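Local coordinates for transcriptional regulator, TetR family (PDB 3NNR), which probably binds DNA through an N-terminal helix-turn-helix domain, as a two-subunit transcriptional regulator of the TetR family, at residues Lys5-Ile10 against Tyr44-Lys49; Ile52-Phe57 against Pro110-Asp115. All blocks are in the same frame, centred on the assembly; numbering follows the deposited sequence. Where two conformers were deposited one is given.

Contact 1: residues Lys5-Ile10 against Tyr44-Lys49; sequences KTRDKI and YHFRNK
The imidazole of H45 is laid against the first turn of helix 6-21, one face turned to the backbone of R7, whose N stands 4.2 Å above the ring plane, offset toward the rim. The opposite face carries the neighbouring Y44, with CD2 over the centre of the imidazole, and the ring is thereby sandwiched between its own segment and the helix start. T6 CG2 comes in obliquely, 3.8 Å from NE2, while on the face that R7 occupies its CB reaches ND1 at 3.7 Å. I10 CD1, also oblique to the ring, touches CB and CD2 of H45. The methyl CG2 of the same isoleucine turns to F46 instead and packs at 3.8 Å from CD2 of that ring, so that I10 touches both aromatic side chains, one with each branch.

R7 has CG anti to the backbone N (chi1 -177°) and stays extended as far as NE; the guanidinium beyond it meets F46. There CZ of the phenyl ring lies 3.9 Å above the guanidinium plane, over its centre, although the two planes are inclined by 33°. NH2 of R7 forms a salt bridge with E55, which would help fix the group against F46.

H45 and F46 belong to the end of the predicted helix-turn-helix motif, and the contact packs this end on the helix that precedes the motif. I10 also touches L42 of helix 39-45 and L35 of helix 28-35, while I52 of helix 49-67 packs against both I10 and F46.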
ATOM      1  N   LYS A   5     -15.321   6.610  31.265  1.00100.09           N
ATOM      2  CA  LYS A   5     -15.029   8.033  31.557  0.50 96.58           C
ATOM      3  C   LYS A   5     -15.161   8.856  30.261  1.00 90.89           C
ATOM      4  O   LYS A   5     -14.953   8.353  29.157  1.00 89.43           O
ATOM      5  CB  LYS A   5     -13.676   8.234  32.287  0.50 96.83           C
ATOM      6  CG  LYS A   5     -13.702   9.391  33.341  0.50 96.49           C
ATOM      7  CD  LYS A   5     -13.346  10.782  32.788  0.50 88.78           C
ATOM      8  CE  LYS A   5     -14.119  11.877  33.506  0.50 84.46           C
ATOM      9  NZ  LYS A   5     -14.029  11.754  34.976  0.50 82.96           N
ATOM     10  N   THR A   6     -15.584  10.115  30.419  1.00 86.18           N
ATOM     11  CA  THR A   6     -15.798  11.072  29.310  1.00 78.25           C
ATOM     12  C   THR A   6     -14.662  11.036  28.264  1.00 73.72           C
ATOM     13  O   THR A   6     -14.918  11.050  27.072  1.00 67.03           O
ATOM     14  CB  THR A   6     -15.947  12.537  29.843  1.00 78.03           C
ATOM     15  OG1 THR A   6     -17.046  12.623  30.759  1.00 83.88           O
ATOM     16  CG2 THR A   6     -16.178  13.533  28.720  1.00 58.13           C
ATOM     17  N   ARG A   7     -13.426  10.998  28.752  1.00 72.18           N
ATOM     18  CA  ARG A   7     -12.215  10.904  27.944  1.00 68.86           C
ATOM     19  C   ARG A   7     -12.191   9.656  27.051  1.00 66.79           C
ATOM     20  O   ARG A   7     -11.787   9.719  25.883  1.00 62.88           O
ATOM     21  CB  ARG A   7     -11.007  10.825  28.888  1.00 72.25           C
ATOM     22  CG  ARG A   7      -9.643  10.804  28.215  1.00 76.70           C
ATOM     23  CD  ARG A   7      -8.552  10.324  29.139  1.00 81.11           C
ATOM     24  NE  ARG A   7      -7.283  10.362  28.414  1.00 82.86           N
ATOM     25  CZ  ARG A   7      -6.559  11.477  28.198  1.00 84.89           C
ATOM     26  NH1 ARG A   7      -6.946  12.701  28.637  1.00 85.98           N
ATOM     27  NH2 ARG A   7      -5.422  11.385  27.524  1.00 71.50           N
ATOM     28  N   ASP A   8     -12.553   8.514  27.628  1.00 68.04           N
ATOM     29  CA  ASP A   8     -12.551   7.243  26.878  1.00 67.96           C
ATOM     30  C   ASP A   8     -13.630   7.249  25.777  1.00 64.01           C
ATOM     31  O   ASP A   8     -13.392   6.702  24.709  1.00 64.32           O
ATOM     32  CB  ASP A   8     -12.659   6.041  27.825  1.00 71.02           C
ATOM     33  CG  ASP A   8     -11.412   5.855  28.700  1.00 77.51           C
ATOM     34  OD1 ASP A   8     -10.262   5.992  28.197  1.00 85.04           O
ATOM     35  OD2 ASP A   8     -11.587   5.540  29.896  1.00 89.88           O
ATOM     36  N   LYS A   9     -14.777   7.882  26.042  1.00 61.74           N
ATOM     37  CA  LYS A   9     -15.814   8.076  25.046  1.00 62.55           C
ATOM     38  C   LYS A   9     -15.249   8.914  23.905  1.00 63.15           C
ATOM     39  O   LYS A   9     -15.423   8.548  22.722  1.00 62.85           O
ATOM     40  CB  LYS A   9     -17.067   8.779  25.593  1.00 64.87           C
ATOM     41  CG  LYS A   9     -17.986   7.968  26.496  1.00 71.28           C
ATOM     42  CD  LYS A   9     -19.223   8.827  26.901  1.00 84.13           C
ATOM     43  CE  LYS A   9     -20.192   8.068  27.825  1.00 93.41           C
ATOM     44  NZ  LYS A   9     -21.272   8.950  28.391  1.00 97.74           N
ATOM     45  N   ILE A  10     -14.554  10.006  24.250  1.00 60.46           N
ATOM     46  CA  ILE A  10     -13.972  10.874  23.239  1.00 58.04           C
ATOM     47  C   ILE A  10     -13.058  10.084  22.296  1.00 55.58           C
ATOM     48  O   ILE A  10     -13.143  10.286  21.088  1.00 53.32           O
ATOM     49  CB  ILE A  10     -13.199  12.104  23.823  1.00 58.74           C
ATOM     50  CG1 ILE A  10     -14.133  13.059  24.573  1.00 61.74           C
ATOM     51  CG2 ILE A  10     -12.520  12.904  22.675  1.00 49.80           C
ATOM     52  CD1 ILE A  10     -13.410  13.957  25.535  1.00 51.62           C
ATOM     53  N   TYR A  44     -10.693  20.315  27.521  1.00 55.91           N
ATOM     54  CA  TYR A  44     -10.119  19.917  28.820  1.00 57.45           C
ATOM     55  C   TYR A  44      -9.308  18.625  28.727  1.00 59.98           C
ATOM     56  O   TYR A  44      -8.241  18.498  29.338  1.00 60.00           O
ATOM     57  CB  TYR A  44     -11.222  19.743  29.878  1.00 55.78           C
ATOM     58  CG  TYR A  44     -10.764  19.287  31.276  1.00 60.34           C
ATOM     59  CD1 TYR A  44      -9.926  20.073  32.061  1.00 62.59           C
ATOM     60  CD2 TYR A  44     -11.231  18.078  31.842  1.00 65.42           C
ATOM     61  CE1 TYR A  44      -9.516  19.636  33.387  1.00 65.92           C
ATOM     62  CE2 TYR A  44     -10.831  17.647  33.157  1.00 66.42           C
ATOM     63  CZ  TYR A  44      -9.981  18.426  33.913  1.00 64.05           C
ATOM     64  OH  TYR A  44      -9.599  18.000  35.179  1.00 76.06           O
ATOM     65  N   HIS A  45      -9.870  17.676  27.978  1.00 62.48           N
ATOM     66  CA  HIS A  45      -9.285  16.363  27.758  1.00 62.11           C
ATOM     67  C   HIS A  45      -8.250  16.400  26.623  1.00 58.94           C
ATOM     68  O   HIS A  45      -7.228  15.748  26.748  1.00 59.85           O
ATOM     69  CB  HIS A  45     -10.406  15.323  27.484  1.00 61.55           C
ATOM     70  CG  HIS A  45     -11.339  15.125  28.647  1.00 62.71           C
ATOM     71  ND1 HIS A  45     -10.978  14.409  29.770  1.00 67.02           N
ATOM     72  CD2 HIS A  45     -12.610  15.550  28.863  1.00 58.57           C
ATOM     73  CE1 HIS A  45     -11.980  14.415  30.635  1.00 67.94           C
ATOM     74  NE2 HIS A  45     -12.986  15.093  30.106  1.00 68.35           N
ATOM     75  N   PHE A  46      -8.510  17.154  25.543  1.00 57.20           N
ATOM     76  CA  PHE A  46      -7.621  17.221  24.360  1.00 57.11           C
ATOM     77  C   PHE A  46      -7.517  18.597  23.719  1.00 58.04           C
ATOM     78  O   PHE A  46      -8.474  19.067  23.102  1.00 59.42           O
ATOM     79  CB  PHE A  46      -8.091  16.228  23.263  1.00 56.73           C
ATOM     80  CG  PHE A  46      -8.076  14.793  23.700  1.00 58.35           C
ATOM     81  CD1 PHE A  46      -6.877  14.081  23.731  1.00 60.54           C
ATOM     82  CD2 PHE A  46      -9.246  14.161  24.116  1.00 58.09           C
ATOM     83  CE1 PHE A  46      -6.839  12.757  24.163  1.00 61.57           C
ATOM     84  CE2 PHE A  46      -9.224  12.825  24.559  1.00 60.88           C
ATOM     85  CZ  PHE A  46      -8.013  12.117  24.570  1.00 61.91           C
ATOM     86  N   ARG A  47      -6.324  19.194  23.791  1.00 62.84           N
ATOM     87  CA  ARG A  47      -6.021  20.527  23.216  1.00 64.46           C
ATOM     88  C   ARG A  47      -6.281  20.654  21.719  1.00 63.01           C
ATOM     89  O   ARG A  47      -6.557  21.744  21.250  1.00 65.63           O
ATOM     90  CB  ARG A  47      -4.566  20.954  23.532  1.00 67.05           C
ATOM     91  N   ASN A  48      -6.209  19.556  20.967  1.00 64.46           N
ATOM     92  CA  ASN A  48      -6.454  19.580  19.492  1.00 62.78           C
ATOM     93  C   ASN A  48      -6.635  18.175  18.933  1.00 59.44           C
ATOM     94  O   ASN A  48      -6.335  17.213  19.626  1.00 57.19           O
ATOM     95  CB  ASN A  48      -5.295  20.290  18.757  1.00 62.41           C
ATOM     96  CG  ASN A  48      -3.911  19.680  19.093  1.00 70.95           C
ATOM     97  OD1 ASN A  48      -3.671  18.474  18.920  1.00 68.69           O
ATOM     98  ND2 ASN A  48      -3.007  20.521  19.578  1.00 71.27           N
ATOM     99  N   LYS A  49      -7.061  18.078  17.668  1.00 59.43           N
ATOM    100  CA  LYS A  49      -7.290  16.785  16.988  1.00 57.73           C
ATOM    101  C   LYS A  49      -6.039  15.897  16.937  1.00 56.47           C
ATOM    102  O   LYS A  49      -6.153  14.701  17.069  1.00 58.86           O
ATOM    103  CB  LYS A  49      -7.888  17.004  15.580  1.00 57.75           C
ATOM    104  CG  LYS A  49      -8.332  15.738  14.862  1.00 65.90           C
ATOM    105  CD  LYS A  49      -9.177  15.982  13.564  1.00 65.74           C
ATOM    106  CE  LYS A  49      -8.388  16.630  12.441  1.00 74.29           C
ATOM    107  NZ  LYS A  49      -9.005  16.463  11.072  1.00 64.77           N
TER

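Contact 2: residues Ile52-Phe57 against Pro110-Asp115; sequences IIYEIF and PRLRQD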
ATOM      1  N   ILE A  52      -5.735  13.727  19.949  1.00 54.54           N
ATOM      2  CA  ILE A  52      -6.700  12.626  19.913  1.00 53.37           C
ATOM      3  C   ILE A  52      -6.081  11.505  19.103  1.00 54.31           C
ATOM      4  O   ILE A  52      -5.951  10.383  19.591  1.00 56.23           O
ATOM      5  CB  ILE A  52      -8.096  13.017  19.332  1.00 49.61           C
ATOM      6  CG1 ILE A  52      -8.773  14.065  20.246  1.00 53.38           C
ATOM      7  CG2 ILE A  52      -9.015  11.806  19.272  1.00 43.05           C
ATOM      8  CD1 ILE A  52     -10.152  14.606  19.725  1.00 47.57           C
ATOM      9  N   ILE A  53      -5.633  11.843  17.895  1.00 55.06           N
ATOM     10  CA  ILE A  53      -5.065  10.860  16.970  1.00 51.14           C
ATOM     11  C   ILE A  53      -3.855  10.129  17.572  1.00 50.83           C
ATOM     12  O   ILE A  53      -3.759   8.895  17.454  1.00 50.27           O
ATOM     13  CB  ILE A  53      -4.693  11.515  15.635  1.00 53.00           C
ATOM     14  CG1 ILE A  53      -5.955  11.991  14.899  1.00 51.17           C
ATOM     15  CG2 ILE A  53      -3.928  10.524  14.717  1.00 51.87           C
ATOM     16  CD1 ILE A  53      -5.639  12.896  13.707  1.00 47.77           C
ATOM     17  N   TYR A  54      -2.963  10.870  18.238  1.00 48.94           N
ATOM     18  CA  TYR A  54      -1.760  10.266  18.817  1.00 49.35           C
ATOM     19  C   TYR A  54      -2.131   9.203  19.850  1.00 52.24           C
ATOM     20  O   TYR A  54      -1.596   8.088  19.833  1.00 52.02           O
ATOM     21  CB  TYR A  54      -0.871  11.313  19.462  1.00 49.31           C
ATOM     22  CG  TYR A  54       0.435  10.795  20.031  1.00 42.43           C
ATOM     23  CD1 TYR A  54       1.351  10.143  19.214  1.00 53.93           C
ATOM     24  CD2 TYR A  54       0.820  11.061  21.349  1.00 59.80           C
ATOM     25  CE1 TYR A  54       2.586   9.689  19.695  1.00 59.28           C
ATOM     26  CE2 TYR A  54       2.094  10.619  21.856  1.00 56.29           C
ATOM     27  CZ  TYR A  54       2.957   9.938  21.013  1.00 59.34           C
ATOM     28  OH  TYR A  54       4.165   9.479  21.449  1.00 63.52           O
ATOM     29  N   GLU A  55      -3.059   9.546  20.731  1.00 55.11           N
ATOM     30  CA  GLU A  55      -3.492   8.600  21.763  1.00 56.78           C
ATOM     31  C   GLU A  55      -4.222   7.387  21.184  1.00 53.88           C
ATOM     32  O   GLU A  55      -4.026   6.283  21.662  1.00 59.49           O
ATOM     33  CB  GLU A  55      -4.303   9.287  22.851  1.00 59.09           C
ATOM     34  CG  GLU A  55      -4.593   8.291  24.038  1.00 71.66           C
ATOM     35  CD  GLU A  55      -4.739   8.933  25.381  1.00 70.80           C
ATOM     36  OE1 GLU A  55      -4.313  10.113  25.503  1.00 62.99           O
ATOM     37  OE2 GLU A  55      -5.248   8.245  26.321  1.00 73.93           O
ATOM     38  N   ILE A  56      -5.030   7.581  20.147  1.00 50.52           N
ATOM     39  CA  ILE A  56      -5.644   6.458  19.450  1.00 49.83           C
ATOM     40  C   ILE A  56      -4.535   5.543  18.889  1.00 52.01           C
ATOM     41  O   ILE A  56      -4.590   4.322  19.069  1.00 53.07           O
ATOM     42  CB  ILE A  56      -6.554   6.907  18.309  1.00 49.43           C
ATOM     43  CG1 ILE A  56      -7.822   7.597  18.850  1.00 49.58           C
ATOM     44  CG2 ILE A  56      -6.931   5.718  17.454  1.00 38.30           C
ATOM     45  CD1 ILE A  56      -8.718   8.280  17.734  1.00 39.93           C
ATOM     46  N   PHE A  57      -3.549   6.134  18.216  1.00 49.87           N
ATOM     47  CA  PHE A  57      -2.411   5.361  17.713  1.00 50.44           C
ATOM     48  C   PHE A  57      -1.694   4.581  18.825  1.00 53.69           C
ATOM     49  O   PHE A  57      -1.349   3.406  18.649  1.00 55.86           O
ATOM     50  CB  PHE A  57      -1.382   6.230  16.993  1.00 49.71           C
ATOM     51  CG  PHE A  57      -0.092   5.521  16.763  1.00 46.35           C
ATOM     52  CD1 PHE A  57       0.009   4.574  15.751  1.00 53.94           C
ATOM     53  CD2 PHE A  57       0.990   5.740  17.577  1.00 49.83           C
ATOM     54  CE1 PHE A  57       1.176   3.876  15.555  1.00 45.47           C
ATOM     55  CE2 PHE A  57       2.162   5.034  17.391  1.00 57.25           C
ATOM     56  CZ  PHE A  57       2.249   4.105  16.368  1.00 48.25           C
ATOM     57  N   PRO A 110       5.261  15.191  14.552  1.00 60.27           N
ATOM     58  CA  PRO A 110       6.583  14.560  14.686  1.00 63.36           C
ATOM     59  C   PRO A 110       6.674  13.427  15.695  1.00 62.96           C
ATOM     60  O   PRO A 110       7.501  12.539  15.519  1.00 63.49           O
ATOM     61  CB  PRO A 110       7.471  15.722  15.105  1.00 67.35           C
ATOM     62  CG  PRO A 110       6.877  16.879  14.372  1.00 67.61           C
ATOM     63  CD  PRO A 110       5.383  16.652  14.417  1.00 61.57           C
ATOM     64  N   ARG A 111       5.827  13.455  16.725  1.00 64.57           N
ATOM     65  CA  ARG A 111       5.797  12.397  17.742  1.00 65.00           C
ATOM     66  C   ARG A 111       5.272  11.135  17.107  1.00 62.44           C
ATOM     67  O   ARG A 111       5.816  10.050  17.324  1.00 64.80           O
ATOM     68  CB  ARG A 111       4.878  12.736  18.912  1.00 65.90           C
ATOM     69  CG  ARG A 111       5.181  14.020  19.684  1.00 72.28           C
ATOM     70  CD  ARG A 111       3.991  14.379  20.608  1.00 80.51           C
ATOM     71  NE  ARG A 111       2.720  14.490  19.866  1.00 76.20           N
ATOM     72  CZ  ARG A 111       1.536  14.833  20.383  1.00 77.40           C
ATOM     73  NH1 ARG A 111       1.405  15.179  21.660  1.00 76.81           N
ATOM     74  NH2 ARG A 111       0.461  14.867  19.593  1.00 72.48           N
ATOM     75  N   LEU A 112       4.203  11.294  16.333  1.00 60.66           N
ATOM     76  CA  LEU A 112       3.561  10.180  15.634  1.00 56.53           C
ATOM     77  C   LEU A 112       4.480   9.589  14.583  1.00 56.90           C
ATOM     78  O   LEU A 112       4.607   8.390  14.466  1.00 60.46           O
ATOM     79  CB  LEU A 112       2.268  10.667  15.000  1.00 53.23           C
ATOM     80  CG  LEU A 112       1.296   9.649  14.426  1.00 57.04           C
ATOM     81  CD1 LEU A 112       0.968   8.643  15.451  1.00 45.92           C
ATOM     82  CD2 LEU A 112       0.020  10.368  13.963  1.00 54.66           C
ATOM     83  N   ARG A 113       5.148  10.452  13.840  1.00 59.44           N
ATOM     84  CA  ARG A 113       6.120  10.051  12.819  1.00 60.68           C
ATOM     85  C   ARG A 113       7.249   9.240  13.449  1.00 60.71           C
ATOM     86  O   ARG A 113       7.594   8.166  12.958  1.00 60.20           O
ATOM     87  CB  ARG A 113       6.705  11.310  12.153  1.00 62.62           C
ATOM     88  CG  ARG A 113       7.632  11.118  10.948  1.00 67.50           C
ATOM     89  CD  ARG A 113       8.373  12.460  10.677  1.00 85.15           C
ATOM     90  NE  ARG A 113       7.445  13.608  10.585  1.00 90.17           N
ATOM     91  CZ  ARG A 113       7.729  14.898  10.864  1.00 96.68           C
ATOM     92  NH1 ARG A 113       8.946  15.303  11.295  1.00 93.48           N
ATOM     93  NH2 ARG A 113       6.756  15.812  10.733  1.00 95.07           N
ATOM     94  N   GLN A 114       7.805   9.753  14.545  1.00 63.54           N
ATOM     95  CA  GLN A 114       8.887   9.065  15.266  1.00 67.33           C
ATOM     96  C   GLN A 114       8.393   7.684  15.743  1.00 64.70           C
ATOM     97  O   GLN A 114       8.923   6.658  15.299  1.00 65.34           O
ATOM     98  CB  GLN A 114       9.421   9.952  16.410  1.00 71.75           C
ATOM     99  CG  GLN A 114      10.456   9.354  17.382  1.00 85.11           C
ATOM    100  CD  GLN A 114      11.819   9.086  16.758  1.00 98.00           C
ATOM    101  OE1 GLN A 114      12.807   9.663  17.203  1.00105.87           O
ATOM    102  NE2 GLN A 114      11.882   8.221  15.729  1.00 97.59           N
ATOM    103  N   ASP A 115       7.330   7.663  16.547  1.00 61.06           N
ATOM    104  CA  ASP A 115       6.773   6.401  17.077  1.00 61.06           C
ATOM    105  C   ASP A 115       6.400   5.392  15.962  1.00 61.41           C
ATOM    106  O   ASP A 115       6.754   4.220  16.062  1.00 65.05           O
ATOM    107  CB  ASP A 115       5.546   6.659  17.973  1.00 58.66           C
ATOM    108  CG  ASP A 115       5.862   7.480  19.221  1.00 64.25           C
ATOM    109  OD1 ASP A 115       6.979   8.044  19.366  1.00 59.45           O
ATOM    110  OD2 ASP A 115       4.955   7.546  20.069  1.00 71.07           O
TER
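Y54 has CG anti to the backbone N (chi1 -177°), extending its ring across to helix 110-136, where R111, bent at chi3, lies over one face and D115 meets the edge. The guanidinium of R111 is stacked nearly flat on the phenol, with planes 14° apart, and CZ lies 4.5 Å from the ring centroid in an off-centre cation-pi contact. The same arginine uses two parts of its chain: NH2 reaches back over CB of Y54, whereas CB of R111 makes a CH-pi contact over the ring face, 4.3 Å from its centroid. At the far end of the phenol, OH donates a hydrogen bond of 2.5 Å to OD2 of D115, which receives it on the syn side, tilted out of the carboxylate plane.

The two helical segments run nearly parallel, at 20°, with axes 10.3 Å apart. In the TetR fold a helix such as 49-67 connects the DNA-binding domain to the helical regulatory core; here it packs alongside helix 110-136 of that core.

L112 runs past Y54 in the opposite direction and sets CD1 against the ring of F57, 3.5 Å from CG. Its other methyl, CD2, meets CG2 of I53 at 4.0 Å. CB of D115 touches CE2 of F57, whose ring also meets that of F98 in helix 96-100. L105 packs on both I53 and L112. NH2 of R111 forms salt bridges with D109 and with D51, and these acidic groups can hold the guanidinium over the phenol.

Contacts 1 and 2 have their centres about 15 Å apart and meet along helix 49-67, which follows the turn after F46. The polar joint between them is the salt bridge from R7 NH2 to E55 OE1, 2.6 Å long. An apolar joint lies beside it: CG of F46 packs 3.6 Å from CG1 of I52, with CG2 of I10 close to the same isoleucine. The DNA-binding domain at 5-10 and 44-49 is thus tied to residues 52-57, which in turn lie against 110-115 of the core. Such a path is consistent with coupling between core and DNA-binding domain in TetR-family regulators.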